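Local structure of SusD homolog (3IHV) at residues V23-Y28 against D190-K195; R29-D34 against I261-Y266; D275-I280 against K387-W392. The protein probably binds glycans at the cell outer membrane, as other SusD-family proteins do in sugar uptake. All coordinates share one frame; numbering follows the deposited sequence. Where two conformers were deposited one is given.

Interaction 1: residues V23-Y28 against D190-K195; sequences VLLGVY and DYRFSK. With EDO (1,2-ethanediol), chain N.
The phenol oxygen of Tyr28 is gripped from two directions by the protein. The backbone N-H of Phe193 points at Tyr28 OH over 2.9 Å, in a fairly straight bond of 161° at the hydrogen. Glu119 OE1, on helix 107-135, is the second partner of the same hydroxyl. The tyrosine springs from helix 17-29, and its CB is directed toward 190-195.

Arg192 lies across this ring. Its CG sits over one face, 4.3 Å from the ring centroid and 28° off the normal, a CH-pi contact. The two side chains cross at about a right angle. The chain of Arg192 is bent at chi3, and its guanidinium plane stands 66° from the plane of the phenol ring. On the way out, CD passes 4.3 Å from Leu25 CD2. At the end, NH2 comes within 3.9 Å of Leu24 CD2, while its charge is met by a salt bridge to Glu119 OE2. The carboxylate of Glu119 therefore ties together both side chains that carry the contact.

Phe193 flanks the hydroxyl with carbon. Its CB is 3.7 Å from Tyr28 OH, which lies near the plane of the Phe193 ring at its edge. A bound 1,2-ethanediol, probably from the crystallisation liquor, has C1 in the plane of the Tyr28 ring at its edge. Its O1 donates to Tyr191 O over 2.8 Å.

The contact joins the first long helix to the loop leading into helix 195-210, within the N-terminal helical part of the SusD fold. Because Tyr28 OH accepts from Phe193 N, its own proton is probably given to Glu119 OE1, and the negative charge of Glu119 is also likely to be eased by Arg192.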
loop_
_atom_site.group_PDB
_atom_site.type_symbol
_atom_site.label_atom_id
_atom_site.label_comp_id
_atom_site.label_asym_id
_atom_site.label_seq_id
_atom_site.Cartn_x
_atom_site.Cartn_y
_atom_site.Cartn_z
ATOM N N VAL A 23 5.080 -16.107 -19.024
ATOM C CA VAL A 23 5.989 -14.927 -19.000
ATOM C C VAL A 23 5.315 -13.765 -18.273
ATOM O O VAL A 23 5.936 -13.055 -17.464
ATOM C CB VAL A 23 6.429 -14.509 -20.407
ATOM C CG1 VAL A 23 7.310 -13.260 -20.322
ATOM C CG2 VAL A 23 7.125 -15.708 -21.158
ATOM N N LEU A 24 4.012 -13.591 -18.496
ATOM C CA LEU A 24 3.252 -12.550 -17.785
ATOM C C LEU A 24 3.291 -12.737 -16.274
ATOM O O LEU A 24 3.456 -11.797 -15.520
ATOM C CB LEU A 24 1.778 -12.541 -18.229
ATOM C CG LEU A 24 0.848 -11.618 -17.463
ATOM C CD1 LEU A 24 1.189 -10.172 -17.710
ATOM C CD2 LEU A 24 -0.616 -11.926 -17.858
ATOM N N LEU A 25 3.133 -13.967 -15.817
ATOM C CA LEU A 25 3.189 -14.254 -14.403
ATOM C C LEU A 25 4.556 -13.883 -13.809
ATOM O O LEU A 25 4.631 -13.537 -12.637
ATOM C CB LEU A 25 2.802 -15.717 -14.130
ATOM C CG LEU A 25 1.295 -16.032 -14.331
ATOM C CD1 LEU A 25 1.057 -17.517 -14.025
ATOM C CD2 LEU A 25 0.388 -15.200 -13.521
ATOM N N GLY A 26 5.613 -13.929 -14.615
ATOM C CA GLY A 26 6.926 -13.474 -14.172
ATOM C C GLY A 26 6.994 -11.965 -13.922
ATOM O O GLY A 26 7.791 -11.483 -13.083
ATOM N N VAL A 27 6.177 -11.190 -14.645
ATOM C CA VAL A 27 6.087 -9.766 -14.394
ATOM C C VAL A 27 5.422 -9.560 -13.022
ATOM O O VAL A 27 5.901 -8.778 -12.183
ATOM C CB VAL A 27 5.293 -8.997 -15.503
ATOM C CG1 VAL A 27 5.386 -7.464 -15.255
ATOM C CG2 VAL A 27 5.838 -9.368 -16.915
ATOM N N TYR A 28 4.300 -10.236 -12.807
ATOM C CA TYR A 28 3.655 -10.197 -11.512
ATOM C C TYR A 28 4.557 -10.609 -10.354
ATOM O O TYR A 28 4.463 -10.029 -9.271
ATOM C CB TYR A 28 2.462 -11.119 -11.473
ATOM C CG TYR A 28 1.193 -10.566 -12.119
ATOM C CD1 TYR A 28 0.346 -9.750 -11.400
ATOM C CD2 TYR A 28 0.845 -10.908 -13.419
ATOM C CE1 TYR A 28 -0.824 -9.260 -11.944
ATOM C CE2 TYR A 28 -0.310 -10.412 -13.994
ATOM C CZ TYR A 28 -1.171 -9.620 -13.233
ATOM O OH TYR A 28 -2.349 -9.109 -13.732
ATOM N N ASP A 190 -7.751 -14.478 -10.188
ATOM C CA ASP A 190 -7.414 -14.239 -8.785
ATOM C C ASP A 190 -6.067 -13.504 -8.717
ATOM O O ASP A 190 -5.089 -13.944 -9.311
ATOM C CB ASP A 190 -7.214 -15.552 -7.995
ATOM C CG ASP A 190 -8.430 -16.456 -7.982
ATOM O OD1 ASP A 190 -9.252 -16.411 -8.900
ATOM O OD2 ASP A 190 -8.552 -17.252 -7.034
ATOM N N TYR A 191 -6.059 -12.362 -8.043
ATOM C CA TYR A 191 -4.858 -11.548 -7.786
ATOM C C TYR A 191 -4.204 -11.020 -9.048
ATOM O O TYR A 191 -3.017 -10.679 -9.042
ATOM C CB TYR A 191 -3.824 -12.321 -6.949
ATOM C CG TYR A 191 -4.374 -12.934 -5.673
ATOM C CD1 TYR A 191 -4.643 -12.163 -4.564
ATOM C CD2 TYR A 191 -4.599 -14.319 -5.581
ATOM C CE1 TYR A 191 -5.137 -12.731 -3.382
ATOM C CE2 TYR A 191 -5.098 -14.876 -4.423
ATOM C CZ TYR A 191 -5.363 -14.083 -3.335
ATOM O OH TYR A 191 -5.860 -14.629 -2.182
ATOM N N ARG A 192 -4.968 -10.993 -10.146
ATOM C CA ARG A 192 -4.519 -10.427 -11.381
ATOM C C ARG A 192 -5.383 -9.201 -11.708
ATOM O O ARG A 192 -6.526 -9.039 -11.215
ATOM C CB ARG A 192 -4.583 -11.455 -12.497
ATOM C CG ARG A 192 -3.501 -12.500 -12.316
ATOM C CD ARG A 192 -3.620 -13.627 -13.161
ATOM N NE ARG A 192 -3.603 -13.285 -14.565
ATOM C CZ ARG A 192 -3.785 -14.184 -15.513
ATOM N NH1 ARG A 192 -3.925 -15.469 -15.200
ATOM N NH2 ARG A 192 -3.824 -13.803 -16.786
ATOM N N PHE A 193 -4.816 -8.306 -12.486
ATOM C CA PHE A 193 -5.530 -7.125 -12.916
ATOM C C PHE A 193 -6.787 -7.445 -13.746
ATOM O O PHE A 193 -6.757 -8.235 -14.704
ATOM C CB PHE A 193 -4.640 -6.210 -13.779
ATOM C CG PHE A 193 -3.899 -5.166 -12.985
ATOM C CD1 PHE A 193 -4.553 -4.014 -12.582
ATOM C CD2 PHE A 193 -2.571 -5.328 -12.652
ATOM C CE1 PHE A 193 -3.908 -3.038 -11.839
ATOM C CE2 PHE A 193 -1.912 -4.340 -11.900
ATOM C CZ PHE A 193 -2.583 -3.198 -11.511
ATOM N N SER A 194 -7.850 -6.745 -13.391
ATOM C CA SER A 194 -9.114 -6.720 -14.102
ATOM C C SER A 194 -9.515 -5.249 -14.173
ATOM O O SER A 194 -8.863 -4.405 -13.566
ATOM C CB SER A 194 -10.174 -7.545 -13.425
ATOM O OG SER A 194 -9.880 -8.938 -13.586
ATOM N N LYS A 195 -10.610 -4.958 -14.859
ATOM C CA LYS A 195 -10.992 -3.571 -15.125
ATOM C C LYS A 195 -11.169 -2.717 -13.886
ATOM O O LYS A 195 -10.786 -1.535 -13.878
ATOM C CB LYS A 195 -12.267 -3.483 -15.985
ATOM C CG LYS A 195 -12.363 -2.124 -16.659
ATOM C CD LYS A 195 -13.717 -1.810 -17.270
ATOM C CE LYS A 195 -14.164 -2.756 -18.331
ATOM N NZ LYS A 195 -13.332 -2.728 -19.593
HETATM C C1 EDO N . -1.709 -7.310 -8.957
HETATM O O1 EDO N . -2.991 -7.874 -9.306
HETATM C C2 EDO N . -1.272 -7.779 -7.560
HETATM O O2 EDO N . -1.300 -9.202 -7.373
#

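Interaction 2: residues R29-D34 against I261-Y266; sequences RTNTLD and IEISFY. With NA (sodium ion), chain F; EDO (1,2-ethanediol), chain M; EDO (1,2-ethanediol), chain N.
Thr32 meets the ring of Phe265 at its edge. Thr32 O lies in the plane of that ring, 3.5 Å from Phe265 CE1, and Thr32 CB is 3.7 Å from the same carbon. The methyl CG2 of Thr32 reaches Ser264 O at 3.5 Å. OG1 turns the other way, between the backbone N and the carbonyl carbon (chi1 60°). There it donates to Arg29 O, on a lone pair in the carbonyl plane, and Thr32 N binds the same oxygen.

Ile263 was deposited in two conformers. In the one given, its side chain and that of Asn31 cross at about a right angle, with Asn31 ND2 4.0 Å from Ile263 CD1. Ile263 CG2 packs on Thr32 CG2, also at 4.0 Å. These two contacts are therefore less certain. No hydrogen bond links the two segments directly. A 1,2-ethanediol, probably from the crystallisation liquor, bridges them instead: its O2 accepts from Asn31 ND2 at 3.1 Å and its O1 from Ser264 N at 2.7 Å.

Phe265 O binds a sodium ion, whose other protein ligands are Asn389 O and Asn391 OD1. The arrangement sets the turn after helix 17-29 against the end of strand 259-263, a strand of a small two-stranded antiparallel sheet beside a sodium site.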
loop_
_atom_site.group_PDB
_atom_site.type_symbol
_atom_site.label_atom_id
_atom_site.label_comp_id
_atom_site.label_asym_id
_atom_site.label_seq_id
_atom_site.Cartn_x
_atom_site.Cartn_y
_atom_site.Cartn_z
ATOM N N ARG A 29 5.395 -11.620 -10.563
ATOM C CA ARG A 29 6.227 -12.147 -9.483
ATOM C C ARG A 29 7.112 -11.046 -8.911
ATOM O O ARG A 29 7.502 -11.124 -7.758
ATOM C CB ARG A 29 7.040 -13.327 -10.011
ATOM C CG ARG A 29 7.878 -14.097 -9.048
ATOM C CD ARG A 29 8.528 -15.291 -9.843
ATOM N NE ARG A 29 7.492 -16.051 -10.558
ATOM C CZ ARG A 29 7.452 -16.353 -11.871
ATOM N NH1 ARG A 29 8.466 -16.105 -12.702
ATOM N NH2 ARG A 29 6.393 -17.001 -12.341
ATOM N N THR A 30 7.404 -9.997 -9.690
ATOM C CA THR A 30 8.221 -8.884 -9.183
ATOM C C THR A 30 7.645 -8.361 -7.857
ATOM O O THR A 30 8.389 -8.054 -6.890
ATOM C CB THR A 30 8.322 -7.737 -10.196
ATOM O OG1 THR A 30 8.549 -8.265 -11.506
ATOM C CG2 THR A 30 9.467 -6.801 -9.841
ATOM N N ASN A 31 6.314 -8.303 -7.790
ATOM C CA ASN A 31 5.631 -7.774 -6.628
ATOM C C ASN A 31 5.920 -8.457 -5.308
ATOM O O ASN A 31 5.752 -7.800 -4.284
ATOM C CB ASN A 31 4.101 -7.754 -6.844
ATOM C CG ASN A 31 3.680 -6.667 -7.808
ATOM O OD1 ASN A 31 4.333 -5.619 -7.902
ATOM N ND2 ASN A 31 2.586 -6.896 -8.495
ATOM N N THR A 32 6.310 -9.729 -5.336
ATOM C CA THR A 32 6.531 -10.511 -4.110
ATOM C C THR A 32 7.919 -10.326 -3.525
ATOM O O THR A 32 8.208 -10.868 -2.468
ATOM C CB THR A 32 6.240 -12.023 -4.307
ATOM O OG1 THR A 32 7.101 -12.558 -5.317
ATOM C CG2 THR A 32 4.748 -12.243 -4.665
ATOM N N LEU A 33 8.789 -9.620 -4.237
ATOM C CA LEU A 33 10.124 -9.322 -3.710
ATOM C C LEU A 33 10.064 -8.547 -2.389
ATOM O O LEU A 33 9.212 -7.695 -2.171
ATOM C CB LEU A 33 10.935 -8.516 -4.714
ATOM C CG LEU A 33 11.423 -9.262 -5.977
ATOM C CD1 LEU A 33 11.837 -8.243 -6.993
ATOM C CD2 LEU A 33 12.571 -10.259 -5.725
ATOM N N ASP A 34 11.063 -8.812 -1.555
ATOM C CA ASP A 34 11.215 -8.140 -0.289
ATOM C C ASP A 34 11.295 -6.623 -0.533
ATOM O O ASP A 34 10.678 -5.835 0.175
ATOM C CB ASP A 34 12.487 -8.697 0.373
ATOM C CG ASP A 34 12.523 -8.525 1.896
ATOM O OD1 ASP A 34 11.567 -8.921 2.590
ATOM O OD2 ASP A 34 13.557 -8.041 2.399
ATOM N N ILE A 261 -6.414 -4.711 -6.026
ATOM C CA ILE A 261 -5.015 -5.024 -6.216
ATOM C C ILE A 261 -4.517 -5.619 -4.902
ATOM O O ILE A 261 -4.408 -4.927 -3.908
ATOM C CB ILE A 261 -4.160 -3.798 -6.625
ATOM C CG1 ILE A 261 -4.741 -3.165 -7.893
ATOM C CG2 ILE A 261 -2.672 -4.252 -6.818
ATOM C CD1 ILE A 261 -4.052 -1.833 -8.320
ATOM N N GLU A 262 -4.257 -6.921 -4.909
ATOM C CA GLU A 262 -3.821 -7.598 -3.727
ATOM C C GLU A 262 -2.679 -8.505 -4.162
ATOM O O GLU A 262 -2.793 -9.201 -5.176
ATOM C CB GLU A 262 -5.013 -8.371 -3.114
ATOM C CG GLU A 262 -4.691 -9.122 -1.814
ATOM C CD GLU A 262 -5.874 -9.871 -1.245
ATOM O OE1 GLU A 262 -6.950 -9.921 -1.908
ATOM O OE2 GLU A 262 -5.732 -10.358 -0.110
ATOM N N ILE A 263 -1.579 -8.468 -3.402
ATOM C CA ILE A 263 -0.402 -9.269 -3.682
ATOM C C ILE A 263 -0.529 -10.576 -2.931
ATOM O O ILE A 263 -0.693 -10.583 -1.705
ATOM C CB ILE A 263 0.894 -8.574 -3.199
ATOM C CG1 ILE A 263 0.906 -7.108 -3.607
ATOM C CG2 ILE A 263 2.144 -9.335 -3.701
ATOM C CD1 ILE A 263 0.571 -6.868 -5.072
ATOM N N SER A 264 -0.473 -11.682 -3.642
ATOM C CA SER A 264 -0.558 -12.993 -3.021
ATOM C C SER A 264 0.818 -13.545 -2.685
ATOM O O SER A 264 1.708 -13.631 -3.543
ATOM C CB SER A 264 -1.288 -13.993 -3.922
ATOM O OG SER A 264 -1.197 -15.306 -3.402
ATOM N N PHE A 265 0.978 -13.914 -1.423
ATOM C CA PHE A 265 2.170 -14.609 -0.967
ATOM C C PHE A 265 1.767 -16.015 -0.564
ATOM O O PHE A 265 0.803 -16.196 0.172
ATOM C CB PHE A 265 2.775 -13.914 0.239
ATOM C CG PHE A 265 3.313 -12.557 -0.064
ATOM C CD1 PHE A 265 4.567 -12.402 -0.593
ATOM C CD2 PHE A 265 2.562 -11.435 0.183
ATOM C CE1 PHE A 265 5.073 -11.148 -0.882
ATOM C CE2 PHE A 265 3.036 -10.168 -0.108
ATOM C CZ PHE A 265 4.321 -10.013 -0.643
ATOM N N TYR A 266 2.460 -17.012 -1.087
ATOM C CA TYR A 266 2.203 -18.352 -0.669
ATOM C C TYR A 266 3.314 -19.289 -1.051
ATOM O O TYR A 266 3.700 -19.367 -2.221
ATOM C CB TYR A 266 0.861 -18.955 -1.194
ATOM C CG TYR A 266 0.760 -20.394 -0.746
ATOM C CD1 TYR A 266 0.455 -20.707 0.574
ATOM C CD2 TYR A 266 1.056 -21.444 -1.614
ATOM C CE1 TYR A 266 0.432 -22.017 1.010
ATOM C CE2 TYR A 266 1.032 -22.754 -1.175
ATOM C CZ TYR A 266 0.713 -23.031 0.131
ATOM O OH TYR A 266 0.698 -24.349 0.568
HETATM NA NA NA F . -1.322 -16.059 0.862
HETATM C C1 EDO M . 1.331 -11.879 -6.521
HETATM O O1 EDO M . -0.069 -11.731 -6.350
HETATM C C2 EDO M . 1.853 -10.977 -7.623
HETATM O O2 EDO M . 1.385 -9.622 -7.586
HETATM C C1 EDO N . -1.709 -7.310 -8.957
HETATM O O1 EDO N . -2.991 -7.874 -9.306
HETATM C C2 EDO N . -1.272 -7.779 -7.560
HETATM O O2 EDO N . -1.300 -9.202 -7.373
HETATM O O HOH W 1 -2.538 -16.201 -1.191
HETATM O O HOH W 2 -3.141 -15.316 2.882
HETATM O O HOH W 3 -1.988 -18.171 1.572
#

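Interaction 3: residues D275-I280 against K387-W392; sequences DPVGRI and KSNVNW. With NA (sodium ion), chain F; EDO (1,2-ethanediol), chain L.
Gly278 and Ser388 pair through both of their backbone polar groups. Gly278 N donates to Ser388 O at 3.2 Å, and Ser388 N donates back to Gly278 O at 2.7 Å. This is a single antiparallel bridge, a hydrogen-bonded pair. Gly278 O also receives a CA-H...O contact from Lys387.

The hydroxyl of Ser388 is satisfied twice. It donates to Ile280 O over 2.6 Å, in the carbonyl plane. With OG between the backbone N and the carbonyl carbon (chi1 74°), it also accepts from Val390 N at 160°, which makes an ST turn. An alanine here would probably leave Ile280 O and Val390 N without this shared partner and let the turn relax.

Asn389 N donates to a bound 1,2-ethanediol, and Asn389 OD1 accepts from Ser267 N. The sodium ion is coordinated by Asn389 O at 2.3 Å and by Asn391 OD1 at 2.5 Å. Asn391 ND2 donates to a water on that ion.

Carbon packing fills in around the bonds. Ile280 CG2 meets Val390 CG1 at 3.5 Å, and Ile280 CD1 lies 3.6 Å from Trp392 CE3. Val277 CG2 packs on Lys387 CB. Lys387 CE sits over the centre of one face of the Arg279 guanidinium.

Arg279 NH2 and Lys387 NZ are 4.4 Å apart and are likely to repel each other. The salt bridge from Arg279 NE to Asp34 OD1 probably offsets part of the repulsion between the two cations.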
loop_
_atom_site.group_PDB
_atom_site.type_symbol
_atom_site.label_atom_id
_atom_site.label_comp_id
_atom_site.label_asym_id
_atom_site.label_seq_id
_atom_site.Cartn_x
_atom_site.Cartn_y
_atom_site.Cartn_z
ATOM N N ASP A 275 11.448 -18.053 -2.533
ATOM C CA ASP A 275 10.094 -18.438 -2.132
ATOM C C ASP A 275 9.215 -17.171 -2.114
ATOM O O ASP A 275 9.625 -16.134 -1.597
ATOM C CB ASP A 275 10.115 -19.083 -0.750
ATOM C CG ASP A 275 10.949 -20.344 -0.715
ATOM O OD1 ASP A 275 10.830 -21.176 -1.638
ATOM O OD2 ASP A 275 11.734 -20.500 0.243
ATOM N N PRO A 276 8.013 -17.217 -2.714
ATOM C CA PRO A 276 7.147 -16.046 -2.698
ATOM C C PRO A 276 6.369 -15.896 -1.394
ATOM O O PRO A 276 5.118 -16.049 -1.339
ATOM C CB PRO A 276 6.209 -16.303 -3.894
ATOM C CG PRO A 276 6.091 -17.712 -3.907
ATOM C CD PRO A 276 7.439 -18.278 -3.541
ATOM N N VAL A 277 7.115 -15.586 -0.342
ATOM C CA VAL A 277 6.566 -15.331 0.995
ATOM C C VAL A 277 6.955 -13.891 1.331
ATOM O O VAL A 277 7.929 -13.354 0.770
ATOM C CB VAL A 277 7.101 -16.313 2.021
ATOM C CG1 VAL A 277 6.593 -17.716 1.695
ATOM C CG2 VAL A 277 8.647 -16.289 2.121
ATOM N N GLY A 278 6.207 -13.272 2.231
ATOM C CA GLY A 278 6.493 -11.929 2.633
ATOM C C GLY A 278 6.568 -11.794 4.135
ATOM O O GLY A 278 6.542 -12.772 4.880
ATOM N N ARG A 279 6.643 -10.550 4.575
ATOM C CA ARG A 279 6.748 -10.235 5.996
ATOM C C ARG A 279 5.446 -9.714 6.597
ATOM O O ARG A 279 5.434 -9.195 7.708
ATOM C CB ARG A 279 7.861 -9.210 6.185
ATOM C CG ARG A 279 9.232 -9.700 5.702
ATOM C CD ARG A 279 10.281 -8.727 6.095
ATOM N NE ARG A 279 11.559 -8.939 5.416
ATOM C CZ ARG A 279 12.642 -9.475 5.963
ATOM N NH1 ARG A 279 12.645 -9.877 7.224
ATOM N NH2 ARG A 279 13.755 -9.601 5.238
ATOM N N ILE A 280 4.342 -9.867 5.875
ATOM C CA ILE A 280 3.052 -9.312 6.309
ATOM C C ILE A 280 2.540 -10.151 7.477
ATOM O O ILE A 280 2.604 -11.396 7.452
ATOM C CB ILE A 280 2.015 -9.245 5.172
ATOM C CG1 ILE A 280 2.596 -8.695 3.836
ATOM C CG2 ILE A 280 0.786 -8.467 5.644
ATOM C CD1 ILE A 280 3.333 -7.340 3.886
ATOM N N LYS A 387 8.818 -14.633 7.996
ATOM C CA LYS A 387 8.021 -14.646 6.774
ATOM C C LYS A 387 6.690 -15.351 6.982
ATOM O O LYS A 387 6.537 -16.151 7.907
ATOM C CB LYS A 387 8.775 -15.343 5.636
ATOM C CG LYS A 387 10.202 -14.861 5.292
ATOM C CD LYS A 387 10.256 -13.392 5.000
ATOM C CE LYS A 387 11.475 -13.022 4.127
ATOM N NZ LYS A 387 12.709 -13.787 4.457
ATOM N N SER A 388 5.771 -15.124 6.048
ATOM C CA SER A 388 4.444 -15.692 6.144
ATOM C C SER A 388 3.816 -15.826 4.767
ATOM O O SER A 388 4.358 -15.346 3.790
ATOM C CB SER A 388 3.533 -14.769 6.975
ATOM O OG SER A 388 3.172 -13.605 6.221
ATOM N N ASN A 389 2.634 -16.460 4.740
ATOM C CA ASN A 389 1.784 -16.508 3.552
ATOM C C ASN A 389 0.666 -15.455 3.612
ATOM O O ASN A 389 -0.292 -15.537 2.853
ATOM C CB ASN A 389 1.198 -17.911 3.424
ATOM C CG ASN A 389 2.250 -18.911 3.140
ATOM O OD1 ASN A 389 3.195 -18.618 2.401
ATOM N ND2 ASN A 389 2.118 -20.094 3.721
ATOM N N VAL A 390 0.770 -14.442 4.462
ATOM C CA VAL A 390 -0.232 -13.391 4.544
ATOM C C VAL A 390 -0.144 -12.447 3.329
ATOM O O VAL A 390 0.943 -12.030 2.921
ATOM C CB VAL A 390 -0.133 -12.577 5.861
ATOM C CG1 VAL A 390 -1.149 -11.414 5.891
ATOM C CG2 VAL A 390 -0.311 -13.511 7.080
ATOM N N ASN A 391 -1.295 -12.109 2.756
ATOM C CA ASN A 391 -1.327 -11.266 1.565
ATOM C C ASN A 391 -1.306 -9.775 1.857
ATOM O O ASN A 391 -1.354 -9.384 3.018
ATOM C CB ASN A 391 -2.517 -11.648 0.689
ATOM C CG ASN A 391 -2.415 -13.047 0.176
ATOM O OD1 ASN A 391 -1.348 -13.673 0.226
ATOM N ND2 ASN A 391 -3.551 -13.596 -0.305
ATOM N N TRP A 392 -1.190 -8.981 0.798
ATOM C CA TRP A 392 -1.088 -7.519 0.918
ATOM C C TRP A 392 -2.066 -6.744 0.045
ATOM O O TRP A 392 -1.979 -6.770 -1.193
ATOM C CB TRP A 392 0.342 -7.022 0.621
ATOM C CG TRP A 392 0.458 -5.570 0.924
ATOM C CD1 TRP A 392 0.607 -4.544 0.039
ATOM C CD2 TRP A 392 0.444 -4.984 2.219
ATOM N NE1 TRP A 392 0.640 -3.343 0.706
ATOM C CE2 TRP A 392 0.540 -3.572 2.048
ATOM C CE3 TRP A 392 0.268 -5.501 3.503
ATOM C CZ2 TRP A 392 0.541 -2.687 3.116
ATOM C CZ3 TRP A 392 0.283 -4.633 4.572
ATOM C CH2 TRP A 392 0.415 -3.232 4.376
HETATM NA NA NA F . -1.322 -16.059 0.862
HETATM C C1 EDO L . 0.515 -17.805 7.996
HETATM O O1 EDO L . 0.959 -17.107 6.838
HETATM C C2 EDO L . 1.675 -18.045 8.939
HETATM O O2 EDO L . 2.902 -18.000 8.209
HETATM O O HOH W 1 -2.538 -16.201 -1.191
HETATM O O HOH W 2 -3.141 -15.316 2.882
HETATM O O HOH W 3 -1.988 -18.171 1.572
#

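Interactions 2 and 3 share the sodium site, with centres about 8 Å apart. Both contacts supply ligands of the sodium ion, and three waters complete it. The two are also joined by a probable hydrogen bond from Ile263 N to Trp392 O, 2.8 Å, and by the salt bridge from Asp34 OD1 to Arg279 NE, 2.8 Å. Interaction 1 lies about 10 Å from interaction 2, centre to centre. Phe193 CE1 packs on Ile261 CD1 at 3.7 Å, and one 1,2-ethanediol touches both. Tyr191 OH makes a packing contact with Asn391 ND2 at 3.1 Å, bringing interaction 1 to the edge of the sodium site.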